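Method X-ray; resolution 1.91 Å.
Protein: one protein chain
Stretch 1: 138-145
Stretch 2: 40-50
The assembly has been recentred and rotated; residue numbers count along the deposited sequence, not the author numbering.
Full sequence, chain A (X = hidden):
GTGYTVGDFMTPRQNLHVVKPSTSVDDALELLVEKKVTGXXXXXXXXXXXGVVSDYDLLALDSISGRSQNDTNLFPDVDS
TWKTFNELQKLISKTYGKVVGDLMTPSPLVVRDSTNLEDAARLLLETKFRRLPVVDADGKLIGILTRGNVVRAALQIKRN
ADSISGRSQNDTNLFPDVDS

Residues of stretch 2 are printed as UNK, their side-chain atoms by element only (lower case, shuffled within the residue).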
ATOM      1  N   ASP A 138       2.416  -4.491  28.190  1.00 29.47           N
ATOM      2  CA  ASP A 138       3.413  -3.461  28.444  1.00 34.62           C
ATOM      3  C   ASP A 138       3.413  -2.344  27.409  1.00 42.52           C
ATOM      4  O   ASP A 138       4.301  -1.502  27.421  1.00 35.10           O
ATOM      5  CB  ASP A 138       4.798  -4.080  28.450  1.00 36.97           C
ATOM      6  CG  ASP A 138       5.104  -4.773  29.735  1.00 55.54           C
ATOM      7  OD1 ASP A 138       4.647  -4.267  30.783  1.00 57.77           O
ATOM      8  OD2 ASP A 138       5.781  -5.823  29.694  1.00 80.37           O
ATOM      9  N   GLY A 139       2.448  -2.342  26.499  1.00 31.90           N
ATOM     10  CA  GLY A 139       2.366  -1.278  25.511  1.00 27.99           C
ATOM     11  C   GLY A 139       3.423  -1.396  24.430  1.00 30.13           C
ATOM     12  O   GLY A 139       3.593  -0.490  23.620  1.00 29.29           O
ATOM     13  N   LYS A 140       4.133  -2.519  24.406  1.00 31.26           N
ATOM     14  CA  LYS A 140       5.092  -2.806  23.340  1.00 28.78           C
ATOM     15  C   LYS A 140       4.382  -3.192  22.049  1.00 28.83           C
ATOM     16  O   LYS A 140       3.409  -3.940  22.064  1.00 26.70           O
ATOM     17  CB  LYS A 140       6.035  -3.945  23.736  1.00 37.24           C
ATOM     18  CG  LYS A 140       6.767  -3.741  25.050  1.00 50.05           C
ATOM     19  CD  LYS A 140       7.424  -2.373  25.118  1.00 41.59           C
ATOM     20  CE  LYS A 140       8.313  -2.256  26.351  1.00 46.25           C
ATOM     21  NZ  LYS A 140       9.424  -3.248  26.301  1.00 52.90           N
ATOM     22  N   LEU A 141       4.884  -2.686  20.927  1.00 23.99           N
ATOM     23  CA  LEU A 141       4.338  -3.021  19.623  1.00 26.29           C
ATOM     24  C   LEU A 141       4.611  -4.487  19.313  1.00 25.48           C
ATOM     25  O   LEU A 141       5.766  -4.895  19.259  1.00 27.73           O
ATOM     26  CB  LEU A 141       5.015  -2.162  18.563  1.00 29.09           C
ATOM     27  CG  LEU A 141       4.530  -2.393  17.145  1.00 30.55           C
ATOM     28  CD1 LEU A 141       3.051  -2.068  17.089  1.00 24.11           C
ATOM     29  CD2 LEU A 141       5.323  -1.512  16.169  1.00 27.04           C
ATOM     30  N   ILE A 142       3.565  -5.283  19.115  1.00 25.56           N
ATOM     31  CA  ILE A 142       3.782  -6.701  18.825  1.00 25.99           C
ATOM     32  C   ILE A 142       3.237  -7.084  17.459  1.00 23.33           C
ATOM     33  O   ILE A 142       3.481  -8.173  16.951  1.00 31.95           O
ATOM     34  CB  ILE A 142       3.195  -7.624  19.911  1.00 22.15           C
ATOM     35  CG1 ILE A 142       1.694  -7.387  20.075  1.00 24.94           C
ATOM     36  CG2 ILE A 142       3.915  -7.417  21.233  1.00 22.90           C
ATOM     37  CD1 ILE A 142       1.012  -8.414  21.014  1.00 31.28           C
ATOM     38  N   GLY A 143       2.503  -6.166  16.846  1.00 28.98           N
ATOM     39  CA  GLY A 143       1.992  -6.422  15.522  1.00 26.23           C
ATOM     40  C   GLY A 143       1.200  -5.247  15.014  1.00 31.08           C
ATOM     41  O   GLY A 143       1.071  -4.224  15.676  1.00 22.45           O
ATOM     42  N   ILE A 144       0.647  -5.400  13.827  1.00 22.59           N
ATOM     43  CA  ILE A 144      -0.253  -4.398  13.322  1.00 25.12           C
ATOM     44  C   ILE A 144      -1.389  -5.100  12.595  1.00 25.44           C
ATOM     45  O   ILE A 144      -1.185  -6.141  11.970  1.00 29.59           O
ATOM     46  CB  ILE A 144       0.506  -3.355  12.419  1.00 24.90           C
ATOM     47  CG1 ILE A 144      -0.354  -2.131  12.155  1.00 38.78           C
ATOM     48  CG2 ILE A 144       0.962  -3.969  11.098  1.00 34.97           C
ATOM     49  CD1 ILE A 144       0.468  -0.920  11.721  1.00 46.80           C
ATOM     50  N   LEU A 145      -2.595  -4.559  12.725  1.00 21.98           N
ATOM     51  CA  LEU A 145      -3.728  -5.047  11.946  1.00 23.15           C
ATOM     52  C   LEU A 145      -4.004  -4.089  10.796  1.00 24.50           C
ATOM     53  O   LEU A 145      -4.270  -2.903  11.006  1.00 26.91           O
ATOM     54  CB  LEU A 145      -4.984  -5.177  12.810  1.00 26.20           C
ATOM     55  CG  LEU A 145      -6.162  -5.855  12.097  1.00 34.76           C
ATOM     56  CD1 LEU A 145      -5.870  -7.352  11.881  1.00 26.67           C
ATOM     57  CD2 LEU A 145      -7.458  -5.668  12.885  1.00 28.18           C
ATOM     58  N   UNK A  40       3.723   4.140   9.041  1.00 26.13           N
ATOM     59  CA  UNK A  40       4.673   3.444   9.901  1.00 27.94           C
ATOM     60  C   UNK A  40       4.321   3.660  11.352  1.00 23.24           C
ATOM     61  O   UNK A  40       4.025   4.790  11.754  1.00 28.31           O
ATOM     62  c   UNK A  40       6.073   4.023   9.691  1.00 35.58           C
ATOM     63  c   UNK A  40       6.701   3.949   8.303  1.00 31.80           C
ATOM     64  c   UNK A  40       7.270   2.564   8.051  1.00 24.93           C
ATOM     65  c   UNK A  40       7.783   5.020   8.182  1.00 33.85           C
ATOM     66  N   UNK A  41       4.373   2.586  12.154  1.00 29.94           N
ATOM     67  CA  UNK A  41       4.267   2.778  13.595  1.00 28.71           C
ATOM     68  C   UNK A  41       5.551   3.407  14.095  1.00 34.44           C
ATOM     69  O   UNK A  41       6.632   3.129  13.569  1.00 25.79           O
ATOM     70  c   UNK A  41       4.127   1.342  14.138  1.00 29.51           C
ATOM     71  c   UNK A  41       4.685   0.468  13.083  1.00 36.29           C
ATOM     72  c   UNK A  41       4.443   1.161  11.776  1.00 31.20           C
ATOM     73  N   UNK A  42       5.433   4.272  15.092  1.00 27.54           N
ATOM     74  CA  UNK A  42       6.602   4.867  15.708  1.00 24.88           C
ATOM     75  C   UNK A  42       6.782   4.277  17.098  1.00 28.89           C
ATOM     76  O   UNK A  42       5.849   4.280  17.902  1.00 27.50           O
ATOM     77  c   UNK A  42       7.776   7.053  16.194  1.00 20.72           C
ATOM     78  c   UNK A  42       6.447   6.395  15.807  1.00 22.00           C
ATOM     79  c   UNK A  42       5.935   6.963  14.454  1.00 28.02           C
ATOM     80  N   UNK A  43       7.972   3.760  17.372  1.00 26.23           N
ATOM     81  CA  UNK A  43       8.289   3.206  18.678  1.00 33.27           C
ATOM     82  C   UNK A  43       9.417   3.998  19.323  1.00 41.81           C
ATOM     83  O   UNK A  43      10.077   4.795  18.651  1.00 35.61           O
ATOM     84  c   UNK A  43       7.621   0.868  18.087  1.00 27.88           C
ATOM     85  c   UNK A  43      10.720   0.361  17.692  1.00 33.37           C
ATOM     86  c   UNK A  43       8.758   1.745  18.561  1.00 32.36           C
ATOM     87  c   UNK A  43       9.946   1.656  17.591  1.00 33.22           C
ATOM     88  N   UNK A  44       9.635   3.790  20.621  1.00 29.78           N
ATOM     89  CA  UNK A  44      10.836   4.308  21.249  1.00 35.49           C
ATOM     90  C   UNK A  44      11.873   3.207  21.299  1.00 35.89           C
ATOM     91  O   UNK A  44      11.659   2.114  20.767  1.00 38.66           O
ATOM     92  c   UNK A  44      10.137   3.852  23.655  1.00 45.82           C
ATOM     93  c   UNK A  44      10.567   4.896  22.635  1.00 36.67           C
ATOM     94  o   UNK A  44       9.687   4.258  24.752  1.00 34.63           O
ATOM     95  o   UNK A  44      10.264   2.635  23.385  1.00 36.92           O
ATOM     96  N   UNK A  45      12.993   3.490  21.951  1.00 39.49           N
ATOM     97  CA  UNK A  45      14.118   2.565  21.991  1.00 46.08           C
ATOM     98  C   UNK A  45      13.761   1.183  22.562  1.00 56.10           C
ATOM     99  O   UNK A  45      14.439   0.194  22.277  1.00 62.77           O
ATOM    100  c   UNK A  45      15.896   4.397  22.016  1.00 68.45           C
ATOM    101  c   UNK A  45      15.295   3.199  22.751  1.00 50.63           C
ATOM    102  o   UNK A  45      15.718   4.500  20.781  1.00 61.46           O
ATOM    103  o   UNK A  45      16.558   5.232  22.671  1.00 56.28           O
ATOM    104  N   UNK A  46      12.692   1.111  23.352  1.00 33.99           N
ATOM    105  CA  UNK A  46      12.289  -0.145  23.988  1.00 54.15           C
ATOM    106  C   UNK A  46      11.079  -0.803  23.325  1.00 51.88           C
ATOM    107  O   UNK A  46      10.449  -1.686  23.899  1.00 39.31           O
ATOM    108  c   UNK A  46      13.171   0.691  26.214  1.00 62.83           C
ATOM    109  c   UNK A  46      12.008   0.057  25.483  1.00 61.80           C
ATOM    110  n   UNK A  46      14.353   0.091  26.095  1.00 54.69           N
ATOM    111  o   UNK A  46      13.009   1.715  26.877  1.00 66.76           O
ATOM    112  N   UNK A  47      10.758  -0.360  22.115  1.00 35.41           N
ATOM    113  CA  UNK A  47       9.650  -0.922  21.352  1.00 29.81           C
ATOM    114  C   UNK A  47       8.280  -0.564  21.902  1.00 28.21           C
ATOM    115  O   UNK A  47       7.274  -1.122  21.479  1.00 32.42           O
ATOM    116  c   UNK A  47      11.930  -2.637  19.812  1.00 51.64           C
ATOM    117  c   UNK A  47       8.761  -3.306  18.206  1.00 29.36           C
ATOM    118  n   UNK A  47      12.278  -2.932  18.518  1.00 51.72           N
ATOM    119  c   UNK A  47       9.710  -3.767  16.022  1.00 52.44           C
ATOM    120  c   UNK A  47       9.807  -2.440  21.185  1.00 44.46           C
ATOM    121  c   UNK A  47       8.604  -3.644  16.874  1.00 45.75           C
ATOM    122  c   UNK A  47      10.579  -2.725  19.964  1.00 46.64           C
ATOM    123  c   UNK A  47      10.050  -3.074  18.688  1.00 41.89           C
ATOM    124  c   UNK A  47      11.140  -3.203  17.805  1.00 51.85           C
ATOM    125  c   UNK A  47      10.982  -3.554  16.469  1.00 46.55           C
ATOM    126  N   UNK A  48       8.242   0.388  22.827  1.00 30.32           N
ATOM    127  CA  UNK A  48       6.970   0.965  23.236  1.00 34.33           C
ATOM    128  C   UNK A  48       6.391   1.743  22.065  1.00 36.00           C
ATOM    129  O   UNK A  48       7.085   2.565  21.448  1.00 32.61           O
ATOM    130  c   UNK A  48       7.133   1.894  24.438  1.00 36.82           C
ATOM    131  c   UNK A  48       5.772   2.409  24.895  1.00 32.55           C
ATOM    132  o   UNK A  48       7.750   1.165  25.504  1.00 40.14           O
ATOM    133  N   UNK A  49       5.130   1.472  21.744  1.00 25.73           N
ATOM    134  CA  UNK A  49       4.453   2.172  20.658  1.00 32.76           C
ATOM    135  C   UNK A  49       4.180   3.591  21.134  1.00 36.74           C
ATOM    136  O   UNK A  49       3.533   3.789  22.159  1.00 28.02           O
ATOM    137  c   UNK A  49       3.149   1.447  20.323  1.00 23.88           C
ATOM    138  c   UNK A  49       1.358   2.912  19.402  1.00 39.77           C
ATOM    139  c   UNK A  49       3.173   2.121  17.899  1.00 18.49           C
ATOM    140  c   UNK A  49       2.301   1.795  19.096  1.00 32.74           C
ATOM    141  N   UNK A  50       4.709   4.586  20.425  1.00 25.46           N
ATOM    142  CA  UNK A  50       4.516   5.973  20.849  1.00 22.88           C
ATOM    143  C   UNK A  50       3.690   6.801  19.864  1.00 27.39           C
ATOM    144  O   UNK A  50       3.199   7.881  20.202  1.00 24.98           O
ATOM    145  c   UNK A  50       5.856   6.676  21.140  1.00 32.81           C
ATOM    146  c   UNK A  50       6.662   6.883  19.848  1.00 28.43           C
ATOM    147  c   UNK A  50       6.649   5.884  22.168  1.00 29.88           C
TER
HETATM  148  O   HOH W   1       6.727  -0.147  27.941  1.00 49.81           O
HETATM  149  O   HOH W   2       2.429   1.817  23.948  1.00 28.12           O

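Position 40 carries four side-chain carbons, forked at the second, which is leucine. Its CA-to-CB bond points away from stretch 1, and the buried side chain makes no contact there; an aliphatic group suits such a place.

At position 41 three carbons close a ring onto the backbone nitrogen, so the residue is proline. Its CA-to-CB bond points toward stretch 1, where Pro41 CB lies 3.7 Å from Leu141 CD2 and Pro41 CD lies 4.5 Å from Ile144 CD1. A compact apolar ring with no backbone N-H to satisfy fits this buried site well.

Position 42 has one carbon bearing two more, a valine. Its CA-to-CB bond points away, in keeping with strand alternation, and its beta branching favours the extended backbone.

Position 43 has four carbons, forked at the first, with one arm two carbons long: isoleucine. Its CA-to-CB bond points toward stretch 1, and Ile43 CG2 approaches Leu141 CD2 at 3.8 Å. A branched aliphatic side chain suits this buried apolar site, and beta branching suits a strand.

Position 44 shows two carbons, the second carrying two oxygens, and touches nothing on stretch 1. This is aspartate. Asp44 OD1 accepts from the backbone N of position 46 at 2.9 Å; the backbone N of position 48 donates to Asp44 OD1 at 3.1 Å, so the carboxylate braces the type I turn that starts here.

Position 45 repeats that pattern, two carbons and two oxygens, and is also aspartate. It is exposed and out of reach of stretch 1, a place where a charged group is readily solvated.

Position 46 has two carbons, the second bearing one oxygen and one nitrogen: asparagine. The polar side chain suits this exposed turn and its end leads away, but Lys140 NZ donates to the backbone Asn46 O at 3.0 Å.

At position 47 one carbon leads into fused five- and six-membered rings of eight carbons and one nitrogen, which can only be tryptophan. Trp47 CE3 lies 3.9 Å from Leu141 CB; the large ring system offers ample apolar surface to Leu141 at a partly exposed place.

Position 48 has one carbon carrying an oxygen and a carbon: threonine. Although CB points away, Thr48 OG1 lies 3.6 Å from Lys140 CE, and its hydroxyl suits a water that joins it to stretch 1, 3.0 Å from Thr48 OG1 and 2.8 Å from Asp138 O.

Position 49 has four carbons forked at the second, a leucine whose CA-to-CB bond points toward stretch 1. Leu49 CD2 lies 4.3 Å from Leu141 CD1, extending the apolar patch.

Position 50, one carbon bearing two, is valine, contacting nothing on stretch 1; beta branching suits its strand. Val50 N donates to Val42 O at 2.8 Å.

The contact works through a single beta bridge between Lys140 and Thr48. Leu141 N donates to Trp47 O at 2.9 Å and Leu49 N to Gly139 O at 3.1 Å, both nearly straight. Leu141 packs against Pro41, Ile43, Trp47 and Leu49, so backbone pairing and apolar packing occur together.

Stretch 2 40-50: LPVIDDNWTLV
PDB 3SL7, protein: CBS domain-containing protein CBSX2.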